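Local structure of IPT/TIG domain-containing protein (Bacteroides thetaiotaomicron, 3TC9) at residues B[9-14]-B[41-46]; B[48-53]-B[67-72]; B[74-79]-B[101-106]; B[338-343]-B[404-409]; B[375-380]-B[390-395]. The protein is of unknown function but, with an immunoglobulin-like domain followed by a six-bladed beta-propeller, probably serves as an auxiliary nutrient-binding protein. All blocks are in the same frame, centred on the assembly; numbering follows the deposited sequence.

Contact 1: B[9-14]-B[41-46]; sequences TGDFDP and FGSDIS
Ser-43 reaches across to the backbone of Gly-10, its OG donating to Gly-10 O at 2.9 Å. The hydroxyl comes from above the carbonyl plane, 51° out of it, and Asp-11 OD1 stands 3.7 Å from the same OG. With chi1 at 35°, OG lies between the backbone N and the carbonyl carbon of Ser-43, which carries it to Gly-10 O.

Two waters stitch the backbones together. One accepts from Gly-42 N and gives a weak bond to Asp-11 O; the other accepts from Phe-12 N at 3.0 Å and, weakly, from Ser-43 N. The contact thus ties the segment leading into strand 19-28 to the loop between strands 33-39 and 48-52, at the end of the IPT/TIG domain far from the propeller. Within that loop Asp-44 OD1 takes Ser-46 N in an Asx turn.

Apolar contact is close but small: Phe-12 CB lies 3.8 Å from Gly-42 CA, and a beta carbon on Gly-42 would collide with it. The Phe-12 side chain, its CG anti to the backbone N (chi1 170°), touches Val-18 and Ile-84, while Asn-40 OD1 accepts from Asp-13 N next door.

Contact 2: B[48-53]-B[67-72]; sequences IKVTIG and LYCVVP
Ile-48 and Leu-67 meet tip to tip, CG2 of the isoleucine 3.9 Å from CD2 of the leucine, at one end of a wholly apolar seam. At the other end Ile-52 and Val-71 cross at about a right angle, with Ile-52 CD1 3.9 Å from Val-71 CG2. These are the tight points. Between them the fit is looser: Val-50 CG2 lies 4.3 Å from Leu-67 CD1, and Cys-69 SG sits 4.1 Å from Val-50 CG1 and 4.2 Å from Ile-52 CD1. The thiol comes between the two branched side chains because it stands between the backbone N and the carbonyl carbon of its own residue (chi1 62°). Pro-72 CD touches Ile-52 CB only loosely.

Strands 48-52 and 66-70 are not neighbours in the sheet; strand 55-62 runs between them. The axes of 48-52 and 67-70 approach to 9.0 Å at 48°, and the inward side chains fill the core of the immunoglobulin-like domain with Met-34, Leu-36 and Leu-82. The side chains turned outward are more mixed: Lys-49 makes a salt bridge to Glu-91, and Tyr-68 a cation-pi contact with Arg-33. Since hydrocarbon and one sulfur do all the touching, cohesion across the seam rests on shape and the exclusion of water, without the directional hold of a polar bond.

Contact 3: B[74-79]-B[101-106]; sequences KAYDGD and FVYQKK
Tyr-76 and Tyr-103 form a T-shaped pair: the CD1 edge of Tyr-76 points at the face of Tyr-103, the planes at 81° and the centroids 5.3 Å apart. Ala-75 CB adds a contact to CE2 of Tyr-103.

Lys-105 lies over a face of the Tyr-76 ring, opposite the one covered by Lys-74 CA. Its CE sits 3.8 Å from the Tyr-76 centroid, a CH-pi contact, and the bend at chi4 (71°) keeps NZ over the same face, 4.1 Å from that centroid, as a cation-pi partner. Here the IPT/TIG domain passes into the propeller: the type I turn Ala-75 to Gly-78, before strand 80-85, is laid against strand 102-103 and the linker beyond it. The two tyrosine hydroxyls extend to the chain's C-terminus, Tyr-76 OH to Glu-430 O and Tyr-103 OH to Glu-429 OE1.

Backbone bonding is concentrated at the turn. Phe-101 N donates to Gly-78 O at 2.7 Å, and Gly-78 CA makes a CA-H...O contact with Phe-101 O. A water gives to Tyr-76 O and Phe-101 O while accepting from Tyr-103 N, 2.8 Å away. Gln-104 NE2, which bonds Lys-105 O, also reaches Lys-346 O of the second subunit.

Contact 4: B[338-343]-B[404-409]; sequences TFVKNP and IVYDEE
Thr-338 and Tyr-406 are brought together by anti first torsions. In Thr-338 OG1 stands anti to the backbone N (chi1 -162°), toward the chain of Tyr-406, and in Tyr-406 CG is anti to N too, which brings a face of the ring against Val-340. Tyr-406 N then donates to Thr-338 OG1 at 3.0 Å, with a bent N-H...O angle of 144°. The hydroxyl is gripped by two waters besides: it donates to one, 3.1 Å from OG1, which in turn donates to Ile-404 O, and it accepts from the other, which also gives to Tyr-406 O. The methyl of Thr-338 turns to Ile-404, its CG2 4.1 Å from Ile-404 CD1.

Strands 334-341 and 401-407 are the inner edge strands of consecutive propeller blades, and the axes of 338-341 and 404-407 approach to 6.5 Å, running in the same general direction at 24°. The two strands belong to separate sheets, and here a side-chain hydroxyl and waters bridge them. A valine in place of Thr-338 would probably leave Tyr-406 N without its partner and break both water bridges, weakening the polar tie between the blades.

The apolar half lies farther along. Val-340 straddles the root and face of Tyr-406: CG2 packs on the tyrosine CB at 3.6 Å, and CG1 sits over the ring centre, 3.9 Å from the centroid, in a CH-pi contact. The same ring meets Phe-413, and Val-340 also touches Tyr-355.

Contact 5: B[375-380]-B[390-395]; sequences TFAGRG and GDLRQE
Phe-376 and Leu-392 centre a mixed apolar and polar contact between the end of strand 372-376, next to the outermost strand of its propeller blade, and the loop that follows the short outer strand 390-391 of the next. Leu-392 CD2 rests over a face of the Phe-376 ring, offset to its rim, 3.8 Å from the centroid. Ala-377 CB packs on Leu-392 CG at 3.8 Å. Gly-378 N donates to Leu-392 O at 2.8 Å, joining the two backbones.

Arg-393 bends at chi2 and chi3 and lays its guanidinium across Thr-375, whose CG2 sits 3.8 Å above the centre of the group. In the guanidinium plane a water accepts from Arg-393 NE (2.9 Å) while donating to Gly-378 O and Arg-393 O. An alanine in place of Arg-393 would probably leave that water without its NE donor and uncover the Thr-375 methyl. A beta carbon on Gly-380 would run into the backbone of Gln-394 and Glu-395. Asp-391 OD1 accepts from Arg-393 N and Gln-394 N, shaping the bend as an Asx motif.

Phe-376 and Ala-377 form a classic beta bulge opposite Ile-364 of strand 363-367, while strands 107-113 and 422-428 of the following blade supply Met-107 and Ile-426 against Phe-376 and Leu-392.

Contacts 1, 2 and 3 follow one another along the chain through the immunoglobulin-like domain, from its far end to its border with the propeller. Contacts 1 and 2 lie 16 Å apart between centres and touch through Phe-41; contacts 2 and 3, 12 Å apart, share the eight-stranded sheet. Contacts 4 and 5 belong to the propeller, 18 Å apart between centres, with contact 5 nested inside the loop that contact 4 closes; both engage the same two adjoining blades, one at the inner strands and the other toward their outer edges. The salt bridge from Lys-106 of contact 3 to Asp-391 of contact 5 ties the domains' junction to the blade formed by both ends of the propeller chain.

Contact 1: B[9-14]-B[41-46]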
# COMPACT_ATOMS: atom_id res chain seq x y z
N THR B 9 32.67 29.54 34.49
CA THR B 9 32.81 28.77 33.25
C THR B 9 31.52 28.93 32.36
O THR B 9 30.70 29.82 32.62
CB THR B 9 33.17 27.28 33.55
OG1 THR B 9 32.39 26.78 34.64
CG2 THR B 9 34.66 27.09 33.83
N GLY B 10 31.40 28.08 31.33
CA GLY B 10 30.29 28.12 30.38
C GLY B 10 30.49 29.11 29.24
O GLY B 10 29.61 29.24 28.40
N ASP B 11 31.64 29.82 29.20
CA ASP B 11 31.96 30.78 28.14
C ASP B 11 32.79 30.11 27.04
O ASP B 11 33.55 29.19 27.34
CB ASP B 11 32.71 32.00 28.70
CG ASP B 11 31.85 33.02 29.43
OD1 ASP B 11 30.60 32.89 29.39
OD2 ASP B 11 32.42 33.96 30.04
N PHE B 12 32.64 30.57 25.77
CA PHE B 12 33.38 30.00 24.64
C PHE B 12 34.84 30.39 24.73
O PHE B 12 35.14 31.56 24.98
CB PHE B 12 32.77 30.41 23.28
CG PHE B 12 33.62 30.07 22.08
CD1 PHE B 12 33.81 28.75 21.70
CD2 PHE B 12 34.28 31.06 21.36
CE1 PHE B 12 34.67 28.43 20.64
CE2 PHE B 12 35.11 30.74 20.27
CZ PHE B 12 35.30 29.43 19.93
N ASP B 13 35.75 29.42 24.57
CA ASP B 13 37.20 29.67 24.58
C ASP B 13 37.73 29.51 23.17
O ASP B 13 37.77 28.39 22.66
CB ASP B 13 37.95 28.75 25.57
CG ASP B 13 39.43 29.06 25.81
OD1 ASP B 13 40.05 29.77 24.95
OD2 ASP B 13 39.96 28.61 26.83
N PRO B 14 38.13 30.61 22.51
CA PRO B 14 38.64 30.52 21.13
C PRO B 14 39.86 29.64 20.95
O PRO B 14 40.10 29.22 19.82
CB PRO B 14 39.00 31.98 20.80
CG PRO B 14 38.19 32.80 21.69
CD PRO B 14 38.16 32.02 22.98
N PHE B 41 30.91 25.06 23.66
CA PHE B 41 29.85 25.66 22.84
C PHE B 41 29.66 27.14 23.20
O PHE B 41 29.16 27.92 22.37
CB PHE B 41 28.53 24.92 23.06
CG PHE B 41 28.46 23.48 22.63
CD1 PHE B 41 29.32 22.98 21.67
CD2 PHE B 41 27.49 22.63 23.16
CE1 PHE B 41 29.24 21.65 21.27
CE2 PHE B 41 27.39 21.30 22.74
CZ PHE B 41 28.25 20.83 21.77
N GLY B 42 30.01 27.49 24.44
CA GLY B 42 29.74 28.80 24.99
C GLY B 42 28.28 28.84 25.42
O GLY B 42 27.57 27.83 25.34
N SER B 43 27.82 29.99 25.87
CA SER B 43 26.45 30.14 26.34
C SER B 43 25.72 31.25 25.56
O SER B 43 24.60 31.61 25.93
CB SER B 43 26.43 30.40 27.85
OG SER B 43 27.52 31.18 28.31
N ASP B 44 26.31 31.72 24.44
CA ASP B 44 25.75 32.76 23.57
C ASP B 44 25.14 32.11 22.32
O ASP B 44 25.85 31.75 21.38
CB ASP B 44 26.81 33.82 23.18
CG ASP B 44 26.28 35.04 22.45
OD1 ASP B 44 25.10 35.01 22.00
OD2 ASP B 44 27.02 36.05 22.35
N ILE B 45 23.81 32.01 22.33
CA ILE B 45 22.97 31.40 21.30
C ILE B 45 23.23 32.05 19.92
O ILE B 45 23.22 31.34 18.92
CB ILE B 45 21.48 31.50 21.75
CG1 ILE B 45 21.15 30.40 22.78
CG2 ILE B 45 20.46 31.50 20.60
CD1 ILE B 45 19.76 30.65 23.50
N SER B 46 23.49 33.38 19.88
CA SER B 46 23.69 34.10 18.63
C SER B 46 24.97 33.69 17.88
O SER B 46 25.09 33.93 16.68
CB SER B 46 23.74 35.61 18.88
OG SER B 46 24.84 35.96 19.69
O HOH W 1 31.90 26.78 26.75
O HOH W 2 30.24 32.14 25.02

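Contact 2: B[48-53]-B[67-72]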
# COMPACT_ATOMS: atom_id res chain seq x y z
N ILE B 48 26.19 30.51 17.77
CA ILE B 48 26.13 29.06 17.49
C ILE B 48 25.28 28.82 16.26
O ILE B 48 24.15 29.30 16.19
CB ILE B 48 25.65 28.18 18.68
CG1 ILE B 48 26.35 28.59 20.01
CG2 ILE B 48 25.86 26.70 18.36
CD1 ILE B 48 25.79 27.89 21.25
N LYS B 49 25.83 28.06 15.30
CA LYS B 49 25.11 27.67 14.09
C LYS B 49 25.07 26.16 14.00
O LYS B 49 26.12 25.52 13.87
CB LYS B 49 25.75 28.28 12.82
CG LYS B 49 25.09 27.83 11.52
CD LYS B 49 25.50 28.68 10.33
CE LYS B 49 26.72 28.14 9.60
NZ LYS B 49 27.41 29.23 8.84
N VAL B 50 23.85 25.58 14.06
CA VAL B 50 23.68 24.14 13.88
C VAL B 50 22.98 23.91 12.51
O VAL B 50 22.02 24.58 12.18
CB VAL B 50 22.93 23.47 15.07
CG1 VAL B 50 22.70 21.98 14.82
CG2 VAL B 50 23.70 23.69 16.37
N THR B 51 23.50 22.99 11.73
CA THR B 51 23.00 22.55 10.43
C THR B 51 22.66 21.07 10.53
O THR B 51 23.55 20.31 10.90
CB THR B 51 24.04 22.81 9.32
OG1 THR B 51 24.74 24.05 9.52
CG2 THR B 51 23.44 22.76 7.93
N ILE B 52 21.41 20.67 10.26
CA ILE B 52 20.97 19.25 10.29
C ILE B 52 20.45 18.92 8.87
O ILE B 52 19.55 19.60 8.39
CB ILE B 52 19.92 18.92 11.41
CG1 ILE B 52 20.40 19.37 12.81
CG2 ILE B 52 19.56 17.41 11.41
CD1 ILE B 52 19.35 19.25 13.95
N GLY B 53 21.04 17.94 8.22
CA GLY B 53 20.67 17.56 6.86
C GLY B 53 20.75 18.70 5.85
O GLY B 53 19.91 18.79 4.95
N LEU B 67 23.61 22.11 24.52
CA LEU B 67 22.73 23.03 23.84
C LEU B 67 21.47 22.29 23.39
O LEU B 67 21.47 21.08 23.21
CB LEU B 67 23.40 23.79 22.68
CG LEU B 67 23.79 23.05 21.42
CD1 LEU B 67 22.58 22.91 20.44
CD2 LEU B 67 24.89 23.78 20.75
N TYR B 68 20.42 23.06 23.19
CA TYR B 68 19.15 22.64 22.65
C TYR B 68 18.96 23.29 21.28
O TYR B 68 19.23 24.49 21.11
CB TYR B 68 18.01 23.04 23.59
CG TYR B 68 17.75 22.13 24.77
CD1 TYR B 68 17.20 20.86 24.59
CD2 TYR B 68 17.90 22.59 26.07
CE1 TYR B 68 16.89 20.05 25.67
CE2 TYR B 68 17.57 21.79 27.17
CZ TYR B 68 17.08 20.52 26.97
OH TYR B 68 16.79 19.72 28.06
N CYS B 69 18.50 22.52 20.31
CA CYS B 69 18.15 23.06 19.00
C CYS B 69 16.86 22.35 18.53
O CYS B 69 16.42 21.40 19.18
CB CYS B 69 19.29 22.94 18.00
SG CYS B 69 19.81 21.25 17.67
N VAL B 70 16.24 22.84 17.46
CA VAL B 70 14.97 22.29 16.97
C VAL B 70 15.20 21.76 15.56
O VAL B 70 15.74 22.48 14.72
CB VAL B 70 13.84 23.36 17.04
CG1 VAL B 70 12.49 22.79 16.58
CG2 VAL B 70 13.72 23.91 18.46
N VAL B 71 14.86 20.47 15.33
CA VAL B 71 15.07 19.84 14.02
C VAL B 71 14.19 20.56 12.97
O VAL B 71 12.98 20.66 13.15
CB VAL B 71 14.84 18.31 14.04
CG1 VAL B 71 14.80 17.73 12.63
CG2 VAL B 71 15.93 17.63 14.87
N PRO B 72 14.78 21.18 11.93
CA PRO B 72 13.95 21.91 10.96
C PRO B 72 13.32 20.97 9.91
O PRO B 72 13.67 19.79 9.83
CB PRO B 72 14.97 22.85 10.29
CG PRO B 72 16.23 22.01 10.26
CD PRO B 72 16.22 21.21 11.55

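Contact 3: B[74-79]-B[101-106]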
# COMPACT_ATOMS: atom_id res chain seq x y z
N LYS B 74 12.92 19.46 6.13
CA LYS B 74 13.81 19.05 5.04
C LYS B 74 15.20 18.59 5.53
O LYS B 74 16.15 18.50 4.74
CB LYS B 74 13.94 20.18 4.00
CG LYS B 74 12.62 20.60 3.39
CD LYS B 74 12.72 21.95 2.69
CE LYS B 74 11.55 22.21 1.76
NZ LYS B 74 10.29 22.56 2.47
N ALA B 75 15.32 18.24 6.83
CA ALA B 75 16.58 17.78 7.44
C ALA B 75 16.76 16.26 7.27
O ALA B 75 17.43 15.63 8.09
CB ALA B 75 16.58 18.16 8.92
N TYR B 76 16.24 15.69 6.16
CA TYR B 76 16.13 14.26 5.82
C TYR B 76 17.43 13.46 6.00
O TYR B 76 17.35 12.37 6.58
CB TYR B 76 15.56 14.03 4.39
CG TYR B 76 14.30 14.81 4.07
CD1 TYR B 76 13.30 14.98 5.03
CD2 TYR B 76 14.08 15.35 2.81
CE1 TYR B 76 12.16 15.74 4.77
CE2 TYR B 76 12.95 16.12 2.53
CZ TYR B 76 11.98 16.30 3.51
OH TYR B 76 10.86 17.05 3.27
N ASP B 77 18.60 13.97 5.56
CA ASP B 77 19.89 13.27 5.70
C ASP B 77 20.32 13.06 7.16
O ASP B 77 21.09 12.14 7.44
CB ASP B 77 21.02 14.02 4.96
CG ASP B 77 20.75 14.27 3.48
OD1 ASP B 77 20.10 13.40 2.83
OD2 ASP B 77 21.20 15.32 2.96
N GLY B 78 19.88 13.93 8.06
CA GLY B 78 20.21 13.82 9.47
C GLY B 78 21.66 14.08 9.86
O GLY B 78 22.00 13.90 11.03
N ASP B 79 22.54 14.48 8.90
CA ASP B 79 23.94 14.79 9.23
C ASP B 79 23.97 16.11 10.02
O ASP B 79 23.33 17.07 9.62
CB ASP B 79 24.87 14.83 8.00
CG ASP B 79 24.57 15.89 6.95
OD1 ASP B 79 23.51 15.78 6.28
OD2 ASP B 79 25.43 16.80 6.75
N PHE B 101 21.14 11.77 12.49
CA PHE B 101 19.82 11.77 13.12
C PHE B 101 18.83 11.03 12.17
O PHE B 101 18.91 11.22 10.95
CB PHE B 101 19.38 13.22 13.40
CG PHE B 101 17.95 13.41 13.83
CD1 PHE B 101 17.56 13.22 15.15
CD2 PHE B 101 16.97 13.79 12.90
CE1 PHE B 101 16.23 13.39 15.54
CE2 PHE B 101 15.65 13.98 13.29
CZ PHE B 101 15.29 13.79 14.60
N VAL B 102 17.92 10.22 12.73
CA VAL B 102 16.98 9.45 11.89
C VAL B 102 15.66 10.21 11.78
O VAL B 102 14.92 10.35 12.76
CB VAL B 102 16.84 7.96 12.36
CG1 VAL B 102 15.92 7.16 11.43
CG2 VAL B 102 18.22 7.30 12.41
N TYR B 103 15.43 10.78 10.60
CA TYR B 103 14.27 11.62 10.32
C TYR B 103 13.11 10.77 9.77
O TYR B 103 13.26 9.97 8.83
CB TYR B 103 14.64 12.71 9.29
CG TYR B 103 13.73 13.92 9.23
CD1 TYR B 103 12.51 13.87 8.54
CD2 TYR B 103 14.13 15.15 9.76
CE1 TYR B 103 11.68 14.98 8.47
CE2 TYR B 103 13.32 16.28 9.65
CZ TYR B 103 12.10 16.19 9.00
OH TYR B 103 11.33 17.32 8.88
N GLN B 104 11.97 10.98 10.38
CA GLN B 104 10.72 10.36 10.01
C GLN B 104 9.81 11.47 9.47
O GLN B 104 9.43 12.37 10.23
CB GLN B 104 10.11 9.61 11.23
CG GLN B 104 8.65 9.14 11.07
CD GLN B 104 8.41 8.03 10.07
OE1 GLN B 104 9.04 6.96 10.10
NE2 GLN B 104 7.46 8.24 9.16
N LYS B 105 9.49 11.42 8.16
CA LYS B 105 8.59 12.38 7.53
C LYS B 105 7.13 12.19 8.01
O LYS B 105 6.68 11.08 8.34
CB LYS B 105 8.60 12.25 6.00
CG LYS B 105 9.88 12.61 5.28
CD LYS B 105 9.71 12.29 3.79
CE LYS B 105 10.93 12.60 2.94
NZ LYS B 105 12.04 11.65 3.21
N LYS B 106 6.37 13.30 8.02
CA LYS B 106 4.97 13.27 8.38
C LYS B 106 4.17 14.03 7.32
O LYS B 106 4.72 14.65 6.43
CB LYS B 106 4.72 13.83 9.80
CG LYS B 106 4.97 15.32 9.95
CD LYS B 106 4.58 15.73 11.34
CE LYS B 106 4.52 17.21 11.48
NZ LYS B 106 4.38 17.57 12.91
O HOH W 3 17.46 10.45 8.72

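Contact 4: B[338-343]-B[404-409]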
# COMPACT_ATOMS: atom_id res chain seq x y z
N THR B 338 -14.45 10.90 0.12
CA THR B 338 -13.56 10.18 -0.78
C THR B 338 -13.19 8.85 -0.11
O THR B 338 -12.96 8.81 1.11
CB THR B 338 -12.33 11.10 -1.18
OG1 THR B 338 -11.68 10.59 -2.34
CG2 THR B 338 -11.31 11.33 -0.05
N PHE B 339 -13.24 7.74 -0.88
CA PHE B 339 -12.88 6.39 -0.43
C PHE B 339 -11.38 6.22 -0.59
O PHE B 339 -10.85 6.43 -1.68
CB PHE B 339 -13.66 5.32 -1.19
CG PHE B 339 -15.09 5.22 -0.74
CD1 PHE B 339 -15.44 4.43 0.36
CD2 PHE B 339 -16.10 5.93 -1.38
CE1 PHE B 339 -16.76 4.36 0.79
CE2 PHE B 339 -17.42 5.86 -0.95
CZ PHE B 339 -17.75 5.07 0.12
N VAL B 340 -10.68 5.97 0.52
CA VAL B 340 -9.23 5.84 0.55
C VAL B 340 -8.85 4.41 1.00
O VAL B 340 -9.26 3.97 2.09
CB VAL B 340 -8.61 6.92 1.49
CG1 VAL B 340 -7.08 6.81 1.52
CG2 VAL B 340 -9.03 8.33 1.07
N LYS B 341 -8.05 3.72 0.18
CA LYS B 341 -7.59 2.36 0.48
C LYS B 341 -6.64 2.38 1.66
O LYS B 341 -5.63 3.09 1.63
CB LYS B 341 -6.94 1.72 -0.75
CG LYS B 341 -6.93 0.20 -0.71
CD LYS B 341 -6.45 -0.39 -2.03
CE LYS B 341 -7.10 -1.71 -2.33
NZ LYS B 341 -6.96 -2.08 -3.76
N ASN B 342 -7.00 1.66 2.72
CA ASN B 342 -6.21 1.55 3.93
C ASN B 342 -5.40 0.22 3.91
O ASN B 342 -5.99 -0.85 3.97
CB ASN B 342 -7.09 1.65 5.16
CG ASN B 342 -6.36 1.70 6.48
OD1 ASN B 342 -5.28 1.15 6.66
ND2 ASN B 342 -6.96 2.32 7.46
N PRO B 343 -4.03 0.29 3.87
CA PRO B 343 -3.20 -0.93 3.86
C PRO B 343 -3.41 -1.85 5.07
O PRO B 343 -3.15 -3.06 4.98
CB PRO B 343 -1.78 -0.37 3.86
CG PRO B 343 -1.91 0.99 3.24
CD PRO B 343 -3.19 1.51 3.81
N ILE B 404 -13.43 17.34 -1.89
CA ILE B 404 -12.26 16.54 -1.48
C ILE B 404 -12.08 15.39 -2.45
O ILE B 404 -13.06 14.73 -2.84
CB ILE B 404 -12.35 16.03 0.01
CG1 ILE B 404 -10.98 15.45 0.50
CG2 ILE B 404 -13.50 15.04 0.20
CD1 ILE B 404 -10.96 14.90 1.98
N VAL B 405 -10.83 15.12 -2.81
CA VAL B 405 -10.56 13.94 -3.61
C VAL B 405 -9.22 13.37 -3.14
O VAL B 405 -8.32 14.13 -2.79
CB VAL B 405 -10.65 14.19 -5.14
CG1 VAL B 405 -9.55 15.12 -5.66
CG2 VAL B 405 -10.66 12.87 -5.92
N TYR B 406 -9.11 12.03 -3.08
CA TYR B 406 -7.83 11.42 -2.77
C TYR B 406 -7.15 11.06 -4.12
O TYR B 406 -7.80 10.49 -5.01
CB TYR B 406 -7.96 10.20 -1.84
CG TYR B 406 -6.62 9.56 -1.51
CD1 TYR B 406 -5.67 10.25 -0.76
CD2 TYR B 406 -6.30 8.29 -1.98
CE1 TYR B 406 -4.40 9.70 -0.53
CE2 TYR B 406 -5.03 7.74 -1.75
CZ TYR B 406 -4.10 8.44 -1.01
OH TYR B 406 -2.86 7.92 -0.77
N ASP B 407 -5.88 11.45 -4.29
CA ASP B 407 -5.13 11.13 -5.50
C ASP B 407 -4.19 9.97 -5.17
O ASP B 407 -3.18 10.17 -4.50
CB ASP B 407 -4.37 12.37 -6.00
CG ASP B 407 -3.73 12.21 -7.37
OD1 ASP B 407 -3.39 11.07 -7.74
OD2 ASP B 407 -3.56 13.22 -8.05
N GLU B 408 -4.52 8.76 -5.63
CA GLU B 408 -3.74 7.54 -5.37
C GLU B 408 -2.35 7.58 -6.02
O GLU B 408 -1.40 7.10 -5.42
CB GLU B 408 -4.50 6.29 -5.85
CG GLU B 408 -5.71 5.99 -4.98
CD GLU B 408 -6.45 4.70 -5.28
OE1 GLU B 408 -6.00 3.62 -4.83
OE2 GLU B 408 -7.55 4.78 -5.89
N GLU B 409 -2.23 8.18 -7.21
CA GLU B 409 -0.97 8.29 -7.95
C GLU B 409 -0.03 9.36 -7.32
O GLU B 409 1.17 9.12 -7.18
CB GLU B 409 -1.27 8.61 -9.42
CG GLU B 409 -0.08 8.55 -10.38
CD GLU B 409 0.12 9.79 -11.25
OE1 GLU B 409 -0.73 10.05 -12.13
OE2 GLU B 409 1.15 10.48 -11.06
O HOH W 4 -13.86 12.00 -4.09
O HOH W 5 -10.75 9.40 -5.01

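Contact 5: B[375-380]-B[390-395]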
# COMPACT_ATOMS: atom_id res chain seq x y z
N THR B 375 -11.16 12.64 13.45
CA THR B 375 -10.83 13.86 12.73
C THR B 375 -9.44 13.71 12.16
O THR B 375 -8.50 13.37 12.88
CB THR B 375 -11.00 15.08 13.62
OG1 THR B 375 -12.37 15.10 14.00
CG2 THR B 375 -10.58 16.42 12.94
N PHE B 376 -9.30 13.95 10.87
CA PHE B 376 -8.02 13.81 10.21
C PHE B 376 -7.22 15.09 10.24
O PHE B 376 -6.03 15.06 10.55
CB PHE B 376 -8.26 13.35 8.76
CG PHE B 376 -7.02 13.13 7.90
CD1 PHE B 376 -6.03 12.23 8.30
CD2 PHE B 376 -6.89 13.75 6.66
CE1 PHE B 376 -4.92 11.98 7.48
CE2 PHE B 376 -5.80 13.49 5.84
CZ PHE B 376 -4.83 12.58 6.24
N ALA B 377 -7.86 16.23 9.87
CA ALA B 377 -7.13 17.49 9.71
C ALA B 377 -8.02 18.66 9.93
O ALA B 377 -9.20 18.60 9.63
CB ALA B 377 -6.54 17.58 8.31
N GLY B 378 -7.42 19.73 10.44
CA GLY B 378 -8.14 20.97 10.71
C GLY B 378 -8.28 21.20 12.19
O GLY B 378 -7.89 20.35 13.00
N ARG B 379 -8.84 22.38 12.54
CA ARG B 379 -9.09 22.83 13.90
C ARG B 379 -7.78 23.00 14.70
O ARG B 379 -7.79 22.95 15.91
CB ARG B 379 -10.10 21.91 14.64
CG ARG B 379 -11.40 21.70 13.87
CD ARG B 379 -12.30 20.70 14.53
NE ARG B 379 -12.86 21.20 15.80
CZ ARG B 379 -13.99 21.88 15.90
NH1 ARG B 379 -14.69 22.19 14.82
NH2 ARG B 379 -14.44 22.26 17.09
N GLY B 380 -6.68 23.28 14.01
CA GLY B 380 -5.40 23.55 14.66
C GLY B 380 -5.32 24.97 15.16
O GLY B 380 -6.30 25.72 15.06
N GLY B 390 0.46 23.42 7.69
CA GLY B 390 1.25 22.70 8.69
C GLY B 390 0.68 21.43 9.25
O GLY B 390 -0.03 20.70 8.54
N ASP B 391 1.04 21.13 10.52
CA ASP B 391 0.60 19.94 11.24
C ASP B 391 -0.94 19.80 11.15
O ASP B 391 -1.67 20.74 11.51
CB ASP B 391 1.07 19.96 12.71
CG ASP B 391 0.78 18.65 13.44
OD1 ASP B 391 -0.37 18.46 13.92
OD2 ASP B 391 1.68 17.77 13.47
N LEU B 392 -1.41 18.64 10.65
CA LEU B 392 -2.83 18.30 10.42
C LEU B 392 -3.75 18.65 11.58
O LEU B 392 -4.79 19.24 11.34
CB LEU B 392 -2.96 16.80 10.13
CG LEU B 392 -2.94 16.39 8.65
CD1 LEU B 392 -1.71 16.88 7.95
CD2 LEU B 392 -3.01 14.86 8.53
N ARG B 393 -3.36 18.35 12.83
CA ARG B 393 -4.20 18.61 13.99
C ARG B 393 -3.74 19.77 14.87
O ARG B 393 -4.58 20.39 15.49
CB ARG B 393 -4.32 17.34 14.85
CG ARG B 393 -5.02 16.18 14.14
CD ARG B 393 -6.46 16.43 13.72
NE ARG B 393 -7.31 16.89 14.83
CZ ARG B 393 -7.94 16.10 15.68
NH1 ARG B 393 -7.84 14.77 15.57
NH2 ARG B 393 -8.68 16.61 16.66
N GLN B 394 -2.44 20.05 14.94
CA GLN B 394 -1.87 21.11 15.80
C GLN B 394 -1.87 22.51 15.18
O GLN B 394 -2.08 23.47 15.92
CB GLN B 394 -0.44 20.75 16.23
CG GLN B 394 -0.35 19.53 17.17
CD GLN B 394 -1.34 19.64 18.32
OE1 GLN B 394 -1.22 20.50 19.22
NE2 GLN B 394 -2.36 18.81 18.29
N GLU B 395 -1.70 22.62 13.86
CA GLU B 395 -1.58 23.92 13.19
C GLU B 395 -2.63 24.20 12.13
O GLU B 395 -3.16 25.33 12.08
CB GLU B 395 -0.19 24.02 12.50
CG GLU B 395 1.00 23.92 13.44
CD GLU B 395 2.38 24.05 12.80
OE1 GLU B 395 2.65 23.34 11.80
OE2 GLU B 395 3.21 24.80 13.36
O HOH W 6 -9.87 12.29 16.43
O HOH W 7 -7.21 19.71 15.56